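Local coordinates for USG-1 protein homolog (Pseudomonas aeruginosa, PDB 2HJS) that is of unsettled function but probably acts as an NAD(P)-dependent aldehyde dehydrogenase of the aspartate-semialdehyde dehydrogenase family, working as a dimer, at residues Gln5-Ala10 with Arg29-His34; Arg152-Thr157 with Gly231-Thr236; Thr251-Glu256 with Pro306-Leu311. All blocks are in the same frame, centred on the assembly; numbering follows the deposited sequence. Where two conformers were deposited one is given.

Interaction 1 comes first along the chain and lies in the region assigned to NAD binding, where the residues leading into strand 9-12 of the seven-stranded mixed sheet run beside the loop from helix 17-28 to strand 36-40. Interactions 2 and 3 follow in series within the dimerisation region, on the opposite side of the chain's centre; their centres lie 39 and 43 Å from that of interaction 1. Those two are neighbours, centres 11 Å apart, in one six-stranded mixed sheet: strand 151-160 of interaction 2 runs next to strand 246-254 of interaction 3. Both touch the second subunit, so this sheet joins the two copies, whereas interaction 1 stays within its own chain.

Interaction 1 (Gln5-Ala10 with Arg29-His34); sequences QPLNVA and RDFPLH
His34, Leu7 and Val9 carry this contact, with the backbone of Leu7 as its one direct hydrogen-bonding point. His34 N donates to Leu7 O over 2.7 Å, nearly straight at 165°, although the N sits above the carbonyl plane. The same oxygen is approached by Leu33 CA. CG of His34 is anti to the backbone N (chi1 -176°), which carries it out beside Asn8; the ring plane lies 24° from that of the Asn8 amide. Asn8 OD1 comes to the ring's edge and is 3.3 Å from His34 CB. That oxygen accepts from Arg35 N, while Asn8 ND2 is bound to Ser68 O. Pro6 CB packs against His34 CB at 3.8 Å.

Leu7 sends its CD2 methyl to Phe31 CE2, 3.9 Å away, and its backbone N shares a water with Pro32 O. Val9 points toward the loop and uses CG2 twice, meeting Leu33 CB at 3.7 Å and Phe31 CE2 at 4.0 Å. Beyond them, Ile334 of helix 317-336 and Leu71 of strand 71-74 pack on both Leu7 and Phe31.

Chemically the contact divides in two: an apolar patch of Leu7, Val9, Phe31 and Leu33, and a more exposed polar end at His34. One direct hydrogen bond and the water between Leu7 N and Pro32 O help hold the loop to the residues leading into strand 9-12, within the probable nucleotide-binding domain.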
ATOM      1  N   GLN A   5     -28.278  36.037 -15.408  1.00 72.77           N
ATOM      2  CA  GLN A   5     -28.691  35.321 -16.655  1.00 72.49           C
ATOM      3  C   GLN A   5     -27.552  34.502 -17.306  1.00 71.11           C
ATOM      4  O   GLN A   5     -27.453  33.300 -17.033  1.00 71.66           O
ATOM      5  CB  GLN A   5     -29.388  36.270 -17.639  1.00 72.93           C
ATOM      6  CG  GLN A   5     -30.902  36.055 -17.764  1.00 75.69           C
ATOM      7  CD  GLN A   5     -31.256  34.783 -18.547  1.00 77.66           C
ATOM      8  OE1 GLN A   5     -30.844  33.667 -18.184  1.00 78.14           O
ATOM      9  NE2 GLN A   5     -32.027  34.951 -19.626  1.00 77.54           N
ATOM     10  N   PRO A   6     -26.692  35.126 -18.154  1.00 69.63           N
ATOM     11  CA  PRO A   6     -25.548  34.341 -18.672  1.00 68.05           C
ATOM     12  C   PRO A   6     -24.535  33.941 -17.584  1.00 66.33           C
ATOM     13  O   PRO A   6     -24.210  34.755 -16.718  1.00 66.35           O
ATOM     14  CB  PRO A   6     -24.886  35.294 -19.674  1.00 68.33           C
ATOM     15  CG  PRO A   6     -25.320  36.681 -19.233  1.00 69.53           C
ATOM     16  CD  PRO A   6     -26.703  36.505 -18.692  1.00 69.70           C
ATOM     17  N   LEU A   7     -24.033  32.708 -17.642  1.00 63.58           N
ATOM     18  CA  LEU A   7     -23.089  32.246 -16.618  1.00 61.42           C
ATOM     19  C   LEU A   7     -21.629  32.273 -17.076  1.00 59.70           C
ATOM     20  O   LEU A   7     -21.243  31.505 -17.936  1.00 59.14           O
ATOM     21  CB  LEU A   7     -23.461  30.851 -16.114  1.00 61.30           C
ATOM     22  CG  LEU A   7     -22.445  30.193 -15.174  1.00 61.44           C
ATOM     23  CD1 LEU A   7     -22.260  30.957 -13.867  1.00 60.90           C
ATOM     24  CD2 LEU A   7     -22.899  28.811 -14.909  1.00 61.45           C
ATOM     25  N   ASN A   8     -20.824  33.158 -16.474  1.00 58.20           N
ATOM     26  CA  ASN A   8     -19.429  33.262 -16.827  1.00 55.93           C
ATOM     27  C   ASN A   8     -18.589  32.608 -15.813  1.00 56.84           C
ATOM     28  O   ASN A   8     -18.831  32.713 -14.595  1.00 56.36           O
ATOM     29  CB  ASN A   8     -19.005  34.711 -16.975  1.00 57.42           C
ATOM     30  CG  ASN A   8     -19.691  35.392 -18.134  1.00 54.64           C
ATOM     31  OD1 ASN A   8     -19.989  34.777 -19.144  1.00 56.59           O
ATOM     32  ND2 ASN A   8     -19.950  36.659 -17.982  1.00 58.22           N
ATOM     33  N   VAL A   9     -17.591  31.895 -16.325  1.00 55.07           N
ATOM     34  CA  VAL A   9     -16.849  31.002 -15.519  1.00 53.71           C
ATOM     35  C   VAL A   9     -15.393  31.402 -15.661  1.00 52.19           C
ATOM     36  O   VAL A   9     -14.940  31.766 -16.757  1.00 52.28           O
ATOM     37  CB  VAL A   9     -17.115  29.553 -15.978  1.00 53.92           C
ATOM     38  CG1 VAL A   9     -16.218  28.589 -15.269  1.00 51.04           C
ATOM     39  CG2 VAL A   9     -18.591  29.197 -15.755  1.00 54.37           C
ATOM     40  N   ALA A  10     -14.691  31.392 -14.539  1.00 50.08           N
ATOM     41  CA  ALA A  10     -13.238  31.465 -14.512  1.00 49.41           C
ATOM     42  C   ALA A  10     -12.698  30.115 -14.048  1.00 48.49           C
ATOM     43  O   ALA A  10     -13.293  29.493 -13.180  1.00 49.24           O
ATOM     44  CB  ALA A  10     -12.787  32.547 -13.552  1.00 48.51           C
ATOM     45  N   ARG A  29     -18.843  17.920 -20.995  1.00 48.85           N
ATOM     46  CA  ARG A  29     -20.129  17.815 -20.329  1.00 48.41           C
ATOM     47  C   ARG A  29     -21.071  18.937 -20.737  1.00 49.00           C
ATOM     48  O   ARG A  29     -22.171  19.066 -20.169  1.00 48.33           O
ATOM     49  CB  ARG A  29     -19.951  17.798 -18.793  1.00 48.76           C
ATOM     50  CG  ARG A  29     -19.142  16.624 -18.271  1.00 48.29           C
ATOM     51  CD  ARG A  29     -19.021  16.636 -16.762  1.00 47.81           C
ATOM     52  NE  ARG A  29     -20.321  16.496 -16.125  1.00 48.67           N
ATOM     53  CZ  ARG A  29     -20.938  15.333 -15.901  1.00 50.74           C
ATOM     54  NH1 ARG A  29     -20.366  14.173 -16.206  1.00 50.66           N
ATOM     55  NH2 ARG A  29     -22.129  15.333 -15.335  1.00 52.14           N
ATOM     56  N   ASP A  30     -20.656  19.740 -21.728  1.00 48.66           N
ATOM     57  CA  ASP A  30     -21.435  20.877 -22.160  1.00 49.29           C
ATOM     58  C   ASP A  30     -21.912  21.771 -21.049  1.00 48.74           C
ATOM     59  O   ASP A  30     -23.090  22.136 -21.008  1.00 48.77           O
ATOM     60  CB  ASP A  30     -22.649  20.437 -22.967  1.00 49.60           C
ATOM     61  CG  ASP A  30     -22.329  20.268 -24.389  1.00 51.54           C
ATOM     62  OD1 ASP A  30     -22.298  21.295 -25.094  1.00 53.40           O
ATOM     63  OD2 ASP A  30     -22.080  19.104 -24.796  1.00 54.42           O
ATOM     64  N   PHE A  31     -21.000  22.144 -20.171  1.00 48.60           N
ATOM     65  CA  PHE A  31     -21.310  23.077 -19.117  1.00 49.06           C
ATOM     66  C   PHE A  31     -21.868  24.338 -19.733  1.00 49.40           C
ATOM     67  O   PHE A  31     -21.306  24.866 -20.709  1.00 50.18           O
ATOM     68  CB  PHE A  31     -20.060  23.378 -18.311  1.00 48.85           C
ATOM     69  CG  PHE A  31     -20.335  23.892 -16.922  1.00 49.09           C
ATOM     70  CD1 PHE A  31     -20.464  23.007 -15.854  1.00 48.05           C
ATOM     71  CD2 PHE A  31     -20.425  25.264 -16.672  1.00 47.55           C
ATOM     72  CE1 PHE A  31     -20.699  23.488 -14.556  1.00 46.92           C
ATOM     73  CE2 PHE A  31     -20.632  25.736 -15.391  1.00 47.19           C
ATOM     74  CZ  PHE A  31     -20.774  24.847 -14.331  1.00 47.62           C
ATOM     75  N   PRO A  32     -23.009  24.813 -19.212  1.00 50.10           N
ATOM     76  CA  PRO A  32     -23.726  25.915 -19.888  1.00 50.12           C
ATOM     77  C   PRO A  32     -23.174  27.326 -19.626  1.00 50.26           C
ATOM     78  O   PRO A  32     -23.925  28.253 -19.276  1.00 50.97           O
ATOM     79  CB  PRO A  32     -25.167  25.754 -19.396  1.00 50.25           C
ATOM     80  CG  PRO A  32     -25.040  25.044 -18.074  1.00 50.03           C
ATOM     81  CD  PRO A  32     -23.722  24.318 -18.022  1.00 49.57           C
ATOM     82  N   LEU A  33     -21.882  27.510 -19.857  1.00 49.65           N
ATOM     83  CA  LEU A  33     -21.268  28.813 -19.630  1.00 48.74           C
ATOM     84  C   LEU A  33     -21.387  29.716 -20.859  1.00 48.50           C
ATOM     85  O   LEU A  33     -21.557  29.236 -21.975  1.00 48.64           O
ATOM     86  CB  LEU A  33     -19.801  28.639 -19.223  1.00 48.35           C
ATOM     87  CG  LEU A  33     -18.893  27.843 -20.165  1.00 46.65           C
ATOM     88  CD1 LEU A  33     -18.311  28.743 -21.215  1.00 44.80           C
ATOM     89  CD2 LEU A  33     -17.778  27.221 -19.368  1.00 43.65           C
ATOM     90  N   HIS A  34     -21.287  31.021 -20.635  1.00 48.06           N
ATOM     91  CA  HIS A  34     -21.315  32.002 -21.692  1.00 48.40           C
ATOM     92  C   HIS A  34     -19.870  32.303 -22.057  1.00 49.14           C
ATOM     93  O   HIS A  34     -19.422  31.896 -23.120  1.00 50.14           O
ATOM     94  CB  HIS A  34     -22.054  33.251 -21.218  1.00 47.67           C
ATOM     95  CG  HIS A  34     -22.212  34.291 -22.270  1.00 46.14           C
ATOM     96  ND1 HIS A  34     -21.893  35.618 -22.058  1.00 46.10           N
ATOM     97  CD2 HIS A  34     -22.677  34.215 -23.543  1.00 43.09           C
ATOM     98  CE1 HIS A  34     -22.136  36.307 -23.156  1.00 40.22           C
ATOM     99  NE2 HIS A  34     -22.602  35.478 -24.071  1.00 43.02           N
TER
HETATM  100  O   HOH W   1     -24.878  30.917 -19.869  1.00 66.46           O
HETATM  101  O   HOH W   2     -21.673  38.337 -20.160  1.00 55.60           O

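Interaction 2 (Arg152-Thr157 with Gly231-Thr236); sequences RQLNLT and GPLNVT
Arg152 O receives the CA of Gly231 at 3.5 Å and the ring carbon CD of Pro232 at 3.4 Å, while the guanidinium of Arg152 forms a salt bridge with Asp150. A bend at chi2 (-78°) turns CD of Gln153 back, and OE1 lies 3.7 Å from both CB and CG of Pro232; a water sits within bonding distance of this oxygen and of Pro232 O. Arg152 and Gln153 both face Gln253, forming a classic beta bulge on the other edge of the strand.

From Leu154 the two strands run parallel, 7° apart in direction. Leu154 N donates to Pro232 O and Leu154 O accepts from Asn234 N. Its side chain lies beside Leu233, pointing the same way, with CG 3.9 Å from Leu233 CD2. Asn155 and Asn234 are paired through their backbones, and their side chains lie side by side on the other face; Asn234 ND2 is held by Gln308 and Asn310 of the second subunit. Leu156 N bonds to Asn234 O at 2.8 Å, and Leu156 O accepts from Thr236 N. On the leucine face Leu156 CD2 touches Val235 CG1 at 3.8 Å. Thr157 CA then approaches Thr236 O, while Thr157 OG1 is hydrogen-bonded to Thr157 OG1 of the second subunit.

Strand 151-160 thus lies between strands 233-239 and 246-254. Its leucine face is covered by Leu142, Val134 and Leu138 of helix 133-145, and helix 213-225 packs on Leu233 and Val235; the face carrying Asn155, Thr157, Asn234 and Thr236 meets the other subunit.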
ATOM      1  N   ARG A 152     -18.043   1.340  12.854  1.00 60.44           N
ATOM      2  CA  ARG A 152     -17.455   1.698  14.145  1.00 60.12           C
ATOM      3  C   ARG A 152     -15.979   2.103  14.084  1.00 59.18           C
ATOM      4  O   ARG A 152     -15.513   2.825  14.952  1.00 59.33           O
ATOM      5  CB  ARG A 152     -17.631   0.530  15.133  1.00 60.31           C
ATOM      6  CG  ARG A 152     -19.099   0.205  15.431  1.00 62.66           C
ATOM      7  CD  ARG A 152     -19.718   1.342  16.238  1.00 68.11           C
ATOM      8  NE  ARG A 152     -21.183   1.328  16.281  1.00 71.54           N
ATOM      9  CZ  ARG A 152     -21.908   0.645  17.175  1.00 74.24           C
ATOM     10  NH1 ARG A 152     -21.311  -0.124  18.101  1.00 73.30           N
ATOM     11  NH2 ARG A 152     -23.242   0.712  17.135  1.00 73.62           N
ATOM     12  N   GLN A 153     -15.241   1.613  13.087  1.00 57.96           N
ATOM     13  CA  GLN A 153     -13.815   1.951  12.900  1.00 57.49           C
ATOM     14  C   GLN A 153     -13.554   1.899  11.401  1.00 55.71           C
ATOM     15  O   GLN A 153     -14.009   0.990  10.728  1.00 55.73           O
ATOM     16  CB  GLN A 153     -12.838   0.954  13.572  1.00 57.36           C
ATOM     17  CG  GLN A 153     -12.910   0.727  15.095  1.00 62.14           C
ATOM     18  CD  GLN A 153     -12.261   1.835  15.948  1.00 68.38           C
ATOM     19  OE1 GLN A 153     -11.486   2.665  15.454  1.00 70.82           O
ATOM     20  NE2 GLN A 153     -12.593   1.849  17.247  1.00 71.33           N
ATOM     21  N   LEU A 154     -12.781   2.840  10.896  1.00 54.32           N
ATOM     22  CA  LEU A 154     -12.471   2.905   9.487  1.00 54.02           C
ATOM     23  C   LEU A 154     -10.959   2.986   9.339  1.00 52.93           C
ATOM     24  O   LEU A 154     -10.346   3.913   9.845  1.00 52.71           O
ATOM     25  CB  LEU A 154     -13.148   4.136   8.884  1.00 53.77           C
ATOM     26  CG  LEU A 154     -12.970   4.458   7.405  1.00 55.23           C
ATOM     27  CD1 LEU A 154     -13.425   3.304   6.581  1.00 54.83           C
ATOM     28  CD2 LEU A 154     -13.804   5.697   7.066  1.00 56.32           C
ATOM     29  N   ASN A 155     -10.371   1.996   8.680  1.00 51.45           N
ATOM     30  CA  ASN A 155      -8.947   2.025   8.381  1.00 51.68           C
ATOM     31  C   ASN A 155      -8.730   2.257   6.892  1.00 51.67           C
ATOM     32  O   ASN A 155      -9.336   1.590   6.060  1.00 51.50           O
ATOM     33  CB  ASN A 155      -8.246   0.755   8.832  1.00 50.62           C
ATOM     34  CG  ASN A 155      -6.715   0.909   8.859  1.00 52.22           C
ATOM     35  OD1 ASN A 155      -6.018   0.731   7.834  1.00 53.79           O
ATOM     36  ND2 ASN A 155      -6.195   1.254  10.010  1.00 48.50           N
ATOM     37  N   LEU A 156      -7.899   3.244   6.577  1.00 51.45           N
ATOM     38  CA  LEU A 156      -7.525   3.537   5.203  1.00 51.50           C
ATOM     39  C   LEU A 156      -6.013   3.491   5.032  1.00 51.52           C
ATOM     40  O   LEU A 156      -5.278   4.161   5.753  1.00 52.09           O
ATOM     41  CB  LEU A 156      -8.062   4.904   4.783  1.00 50.74           C
ATOM     42  CG  LEU A 156      -7.541   5.514   3.477  1.00 52.24           C
ATOM     43  CD1 LEU A 156      -7.995   4.713   2.218  1.00 48.49           C
ATOM     44  CD2 LEU A 156      -8.000   6.965   3.388  1.00 51.01           C
ATOM     45  N   THR A 157      -5.552   2.679   4.083  1.00 51.60           N
ATOM     46  CA  THR A 157      -4.181   2.776   3.598  1.00 51.83           C
ATOM     47  C   THR A 157      -4.271   3.247   2.149  1.00 51.86           C
ATOM     48  O   THR A 157      -4.739   2.516   1.283  1.00 52.32           O
ATOM     49  CB  THR A 157      -3.437   1.432   3.647  1.00 52.06           C
ATOM     50  OG1 THR A 157      -3.431   0.940   4.991  1.00 53.91           O
ATOM     51  CG2 THR A 157      -1.991   1.592   3.164  1.00 51.57           C
ATOM     52  N   GLY A 231     -17.154   5.982  12.821  1.00 67.81           N
ATOM     53  CA  GLY A 231     -16.296   6.121  13.986  1.00 65.46           C
ATOM     54  C   GLY A 231     -14.911   6.610  13.597  1.00 63.65           C
ATOM     55  O   GLY A 231     -14.694   7.054  12.469  1.00 63.26           O
ATOM     56  N   PRO A 232     -13.946   6.481  14.512  1.00 62.36           N
ATOM     57  CA  PRO A 232     -12.599   6.992  14.259  1.00 61.35           C
ATOM     58  C   PRO A 232     -12.049   6.549  12.878  1.00 60.09           C
ATOM     59  O   PRO A 232     -12.154   5.366  12.514  1.00 59.77           O
ATOM     60  CB  PRO A 232     -11.774   6.350  15.370  1.00 61.90           C
ATOM     61  CG  PRO A 232     -12.760   6.025  16.446  1.00 62.88           C
ATOM     62  CD  PRO A 232     -14.066   5.793  15.807  1.00 62.09           C
ATOM     63  N   LEU A 233     -11.520   7.506  12.117  1.00 57.64           N
ATOM     64  CA  LEU A 233     -10.771   7.240  10.900  1.00 55.99           C
ATOM     65  C   LEU A 233      -9.265   7.095  11.195  1.00 54.33           C
ATOM     66  O   LEU A 233      -8.693   7.924  11.884  1.00 53.38           O
ATOM     67  CB  LEU A 233     -10.916   8.419   9.976  1.00 55.60           C
ATOM     68  CG  LEU A 233     -10.784   8.273   8.463  1.00 59.35           C
ATOM     69  CD1 LEU A 233     -10.109   9.530   7.858  1.00 61.63           C
ATOM     70  CD2 LEU A 233     -10.120   7.018   7.966  1.00 58.90           C
ATOM     71  N   ASN A 234      -8.624   6.079  10.633  1.00 52.53           N
ATOM     72  CA  ASN A 234      -7.170   5.991  10.683  1.00 51.93           C
ATOM     73  C   ASN A 234      -6.617   5.976   9.255  1.00 51.73           C
ATOM     74  O   ASN A 234      -7.026   5.138   8.450  1.00 50.54           O
ATOM     75  CB  ASN A 234      -6.748   4.762  11.503  1.00 51.92           C
ATOM     76  CG  ASN A 234      -5.250   4.649  11.673  1.00 51.29           C
ATOM     77  OD1 ASN A 234      -4.535   4.267  10.740  1.00 51.70           O
ATOM     78  ND2 ASN A 234      -4.764   4.918  12.890  1.00 50.61           N
ATOM     79  N   VAL A 235      -5.736   6.941   8.939  1.00 51.71           N
ATOM     80  CA  VAL A 235      -5.263   7.185   7.561  1.00 51.42           C
ATOM     81  C   VAL A 235      -3.760   7.088   7.466  1.00 51.08           C
ATOM     82  O   VAL A 235      -3.073   7.788   8.186  1.00 51.47           O
ATOM     83  CB  VAL A 235      -5.472   8.638   7.073  1.00 51.81           C
ATOM     84  CG1 VAL A 235      -5.419   8.695   5.531  1.00 50.69           C
ATOM     85  CG2 VAL A 235      -6.701   9.227   7.585  1.00 54.05           C
ATOM     86  N   THR A 236      -3.277   6.285   6.519  1.00 50.40           N
ATOM     87  CA  THR A 236      -1.893   6.267   6.121  1.00 50.17           C
ATOM     88  C   THR A 236      -1.834   6.528   4.619  1.00 50.54           C
ATOM     89  O   THR A 236      -2.484   5.827   3.833  1.00 50.11           O
ATOM     90  CB  THR A 236      -1.255   4.904   6.432  1.00 50.32           C
ATOM     91  OG1 THR A 236      -1.479   4.607   7.817  1.00 51.68           O
ATOM     92  CG2 THR A 236       0.246   4.924   6.161  1.00 49.49           C
TER
HETATM   93  O   HOH W   3     -10.152   3.645  13.088  1.00 49.87           O
HETATM   94  O   HOH W   4      -3.983   3.439   8.158  1.00 31.79           O

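Interaction 3 (Thr251-Glu256 with Pro306-Leu311); sequences TLQCAE and PCQVNL
Leu252 and Val309 form the hydrogen-bonded pair of two antiparallel strands, with Leu252 N donating to Val309 O over 2.8 Å at 175° and Val309 N returning a bond to Leu252 O over 3.0 Å. Cys254 N adds a third backbone bond, to Cys307 O. On the face of Leu252 and Val309, the two side chains run side by side; Val309 CG1, set between its backbone N and carbonyl carbon (chi1 57°), reaches Leu252 CB at 3.8 Å.

The other face is polar. In one of the two conformers of Gln253, Gln308 NE2 donates to a lone pair of Gln253 OE1 over 3.2 Å, the two amides 83° apart, and Gln253 NE2 turns to Asp305; these bonds may not always be made. Thr251 and Asn310 lie alongside each other on this face.

At the end of the pair, Cys307 CB lies 3.4 Å from Cys254 O, while Cys307 SG sits by the carbonyl of Glu256.

The face of Leu252 and Val309 is thus apolar and packs on Leu154 and Val299 of the same chain, whereas the amide oxygens of Gln308 and Asn310 face Asn234 of the second subunit, so polar chemistry here serves the dimer interface.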
ATOM      1  N   THR A 251     -10.632  -0.910   5.389  1.00 51.13           N
ATOM      2  CA  THR A 251     -11.252  -1.893   6.295  1.00 50.41           C
ATOM      3  C   THR A 251     -12.300  -1.194   7.141  1.00 50.99           C
ATOM      4  O   THR A 251     -12.000  -0.212   7.826  1.00 51.65           O
ATOM      5  CB  THR A 251     -10.244  -2.521   7.257  1.00 50.35           C
ATOM      6  OG1 THR A 251      -9.095  -2.918   6.522  1.00 50.82           O
ATOM      7  CG2 THR A 251     -10.835  -3.761   7.961  1.00 48.22           C
ATOM      8  N   LEU A 252     -13.531  -1.676   7.077  1.00 50.17           N
ATOM      9  CA  LEU A 252     -14.578  -1.173   7.938  1.00 51.21           C
ATOM     10  C   LEU A 252     -14.889  -2.189   9.011  1.00 51.05           C
ATOM     11  O   LEU A 252     -15.102  -3.361   8.707  1.00 51.44           O
ATOM     12  CB  LEU A 252     -15.872  -0.917   7.153  1.00 51.24           C
ATOM     13  CG  LEU A 252     -15.826  -0.226   5.790  1.00 52.84           C
ATOM     14  CD1 LEU A 252     -17.234   0.101   5.332  1.00 52.35           C
ATOM     15  CD2 LEU A 252     -15.064   1.030   5.976  1.00 56.02           C
ATOM     16  N   GLN A 253     -14.904  -1.733  10.258  0.50 51.25           N
ATOM     17  CA  GLN A 253     -15.347  -2.544  11.376  0.50 51.04           C
ATOM     18  C   GLN A 253     -16.765  -2.120  11.700  0.50 51.29           C
ATOM     19  O   GLN A 253     -17.010  -0.979  12.105  0.50 50.95           O
ATOM     20  CB  GLN A 253     -14.444  -2.329  12.582  0.50 51.46           C
ATOM     21  CG  GLN A 253     -14.800  -3.189  13.788  0.50 52.32           C
ATOM     22  CD  GLN A 253     -14.303  -4.607  13.651  0.50 53.11           C
ATOM     23  OE1 GLN A 253     -13.150  -4.833  13.308  0.50 54.20           O
ATOM     24  NE2 GLN A 253     -15.176  -5.574  13.916  0.50 54.71           N
ATOM     25  N   CYS A 254     -17.703  -3.037  11.505  1.00 51.22           N
ATOM     26  CA  CYS A 254     -19.102  -2.725  11.678  1.00 51.11           C
ATOM     27  C   CYS A 254     -19.701  -3.315  12.932  1.00 50.77           C
ATOM     28  O   CYS A 254     -19.099  -4.165  13.568  1.00 49.79           O
ATOM     29  CB  CYS A 254     -19.887  -3.168  10.452  1.00 51.55           C
ATOM     30  SG  CYS A 254     -19.207  -2.404   8.961  1.00 53.92           S
ATOM     31  N   ALA A 255     -20.905  -2.854  13.264  1.00 50.48           N
ATOM     32  CA  ALA A 255     -21.565  -3.235  14.499  1.00 50.48           C
ATOM     33  C   ALA A 255     -22.152  -4.649  14.419  1.00 50.61           C
ATOM     34  O   ALA A 255     -22.248  -5.331  15.425  1.00 50.54           O
ATOM     35  CB  ALA A 255     -22.655  -2.208  14.852  1.00 49.84           C
ATOM     36  N   GLU A 256     -22.505  -5.056  13.197  0.50 50.65           N
ATOM     37  CA  GLU A 256     -23.244  -6.289  12.902  0.50 51.02           C
ATOM     38  C   GLU A 256     -22.457  -7.060  11.822  0.50 50.42           C
ATOM     39  O   GLU A 256     -21.707  -6.436  11.063  0.50 49.79           O
ATOM     40  CB  GLU A 256     -24.645  -5.933  12.357  0.50 50.98           C
ATOM     41  CG  GLU A 256     -25.405  -4.816  13.126  0.50 52.05           C
ATOM     42  CD  GLU A 256     -26.308  -3.953  12.226  0.50 52.84           C
ATOM     43  OE1 GLU A 256     -26.013  -2.737  12.061  0.50 53.61           O
ATOM     44  OE2 GLU A 256     -27.307  -4.489  11.681  0.50 54.34           O
ATOM     45  N   PRO A 306     -16.750 -11.712  10.840  1.00 53.27           N
ATOM     46  CA  PRO A 306     -17.821 -11.343   9.909  1.00 52.48           C
ATOM     47  C   PRO A 306     -18.263  -9.866  10.024  1.00 51.76           C
ATOM     48  O   PRO A 306     -18.894  -9.358   9.109  1.00 50.46           O
ATOM     49  CB  PRO A 306     -18.976 -12.289  10.284  1.00 52.40           C
ATOM     50  CG  PRO A 306     -18.636 -12.823  11.636  1.00 52.85           C
ATOM     51  CD  PRO A 306     -17.162 -12.770  11.787  1.00 53.07           C
ATOM     52  N   CYS A 307     -17.922  -9.197  11.131  1.00 51.41           N
ATOM     53  CA  CYS A 307     -18.249  -7.770  11.323  1.00 51.99           C
ATOM     54  C   CYS A 307     -17.265  -6.816  10.586  1.00 51.16           C
ATOM     55  O   CYS A 307     -17.424  -5.594  10.645  1.00 50.85           O
ATOM     56  CB  CYS A 307     -18.303  -7.426  12.823  1.00 53.01           C
ATOM     57  SG  CYS A 307     -19.467  -8.433  13.840  1.00 58.70           S
ATOM     58  N   GLN A 308     -16.264  -7.384   9.906  1.00 49.99           N
ATOM     59  CA  GLN A 308     -15.301  -6.632   9.095  1.00 49.88           C
ATOM     60  C   GLN A 308     -15.576  -6.757   7.607  1.00 49.10           C
ATOM     61  O   GLN A 308     -15.895  -7.840   7.128  1.00 49.12           O
ATOM     62  CB  GLN A 308     -13.895  -7.174   9.316  1.00 49.78           C
ATOM     63  CG  GLN A 308     -13.201  -6.641  10.531  1.00 52.27           C
ATOM     64  CD  GLN A 308     -11.913  -7.363  10.815  1.00 54.78           C
ATOM     65  OE1 GLN A 308     -11.358  -8.066   9.958  1.00 54.78           O
ATOM     66  NE2 GLN A 308     -11.439  -7.235  12.047  1.00 59.85           N
ATOM     67  N   VAL A 309     -15.434  -5.663   6.869  1.00 48.13           N
ATOM     68  CA  VAL A 309     -15.529  -5.739   5.416  1.00 47.87           C
ATOM     69  C   VAL A 309     -14.381  -4.932   4.855  1.00 48.06           C
ATOM     70  O   VAL A 309     -14.101  -3.835   5.341  1.00 48.64           O
ATOM     71  CB  VAL A 309     -16.939  -5.286   4.844  1.00 47.81           C
ATOM     72  CG1 VAL A 309     -17.308  -3.855   5.267  1.00 46.04           C
ATOM     73  CG2 VAL A 309     -17.000  -5.403   3.295  1.00 47.21           C
ATOM     74  N   ASN A 310     -13.710  -5.498   3.859  1.00 47.90           N
ATOM     75  CA  ASN A 310     -12.644  -4.822   3.131  1.00 47.69           C
ATOM     76  C   ASN A 310     -13.145  -4.360   1.795  1.00 48.45           C
ATOM     77  O   ASN A 310     -14.003  -5.010   1.224  1.00 47.13           O
ATOM     78  CB  ASN A 310     -11.502  -5.784   2.864  1.00 47.81           C
ATOM     79  CG  ASN A 310     -10.762  -6.150   4.113  1.00 48.14           C
ATOM     80  OD1 ASN A 310     -11.096  -7.133   4.781  1.00 50.31           O
ATOM     81  ND2 ASN A 310      -9.787  -5.326   4.481  1.00 49.27           N
ATOM     82  N   LEU A 311     -12.601  -3.238   1.313  1.00 48.67           N
ATOM     83  CA  LEU A 311     -12.877  -2.741  -0.026  1.00 50.13           C
ATOM     84  C   LEU A 311     -11.537  -2.332  -0.628  1.00 49.43           C
ATOM     85  O   LEU A 311     -10.666  -1.875   0.088  1.00 48.76           O
ATOM     86  CB  LEU A 311     -13.746  -1.462   0.014  1.00 50.18           C
ATOM     87  CG  LEU A 311     -15.020  -1.387   0.851  1.00 52.76           C
ATOM     88  CD1 LEU A 311     -15.426   0.064   0.894  1.00 55.76           C
ATOM     89  CD2 LEU A 311     -16.115  -2.185   0.179  1.00 54.35           C
TER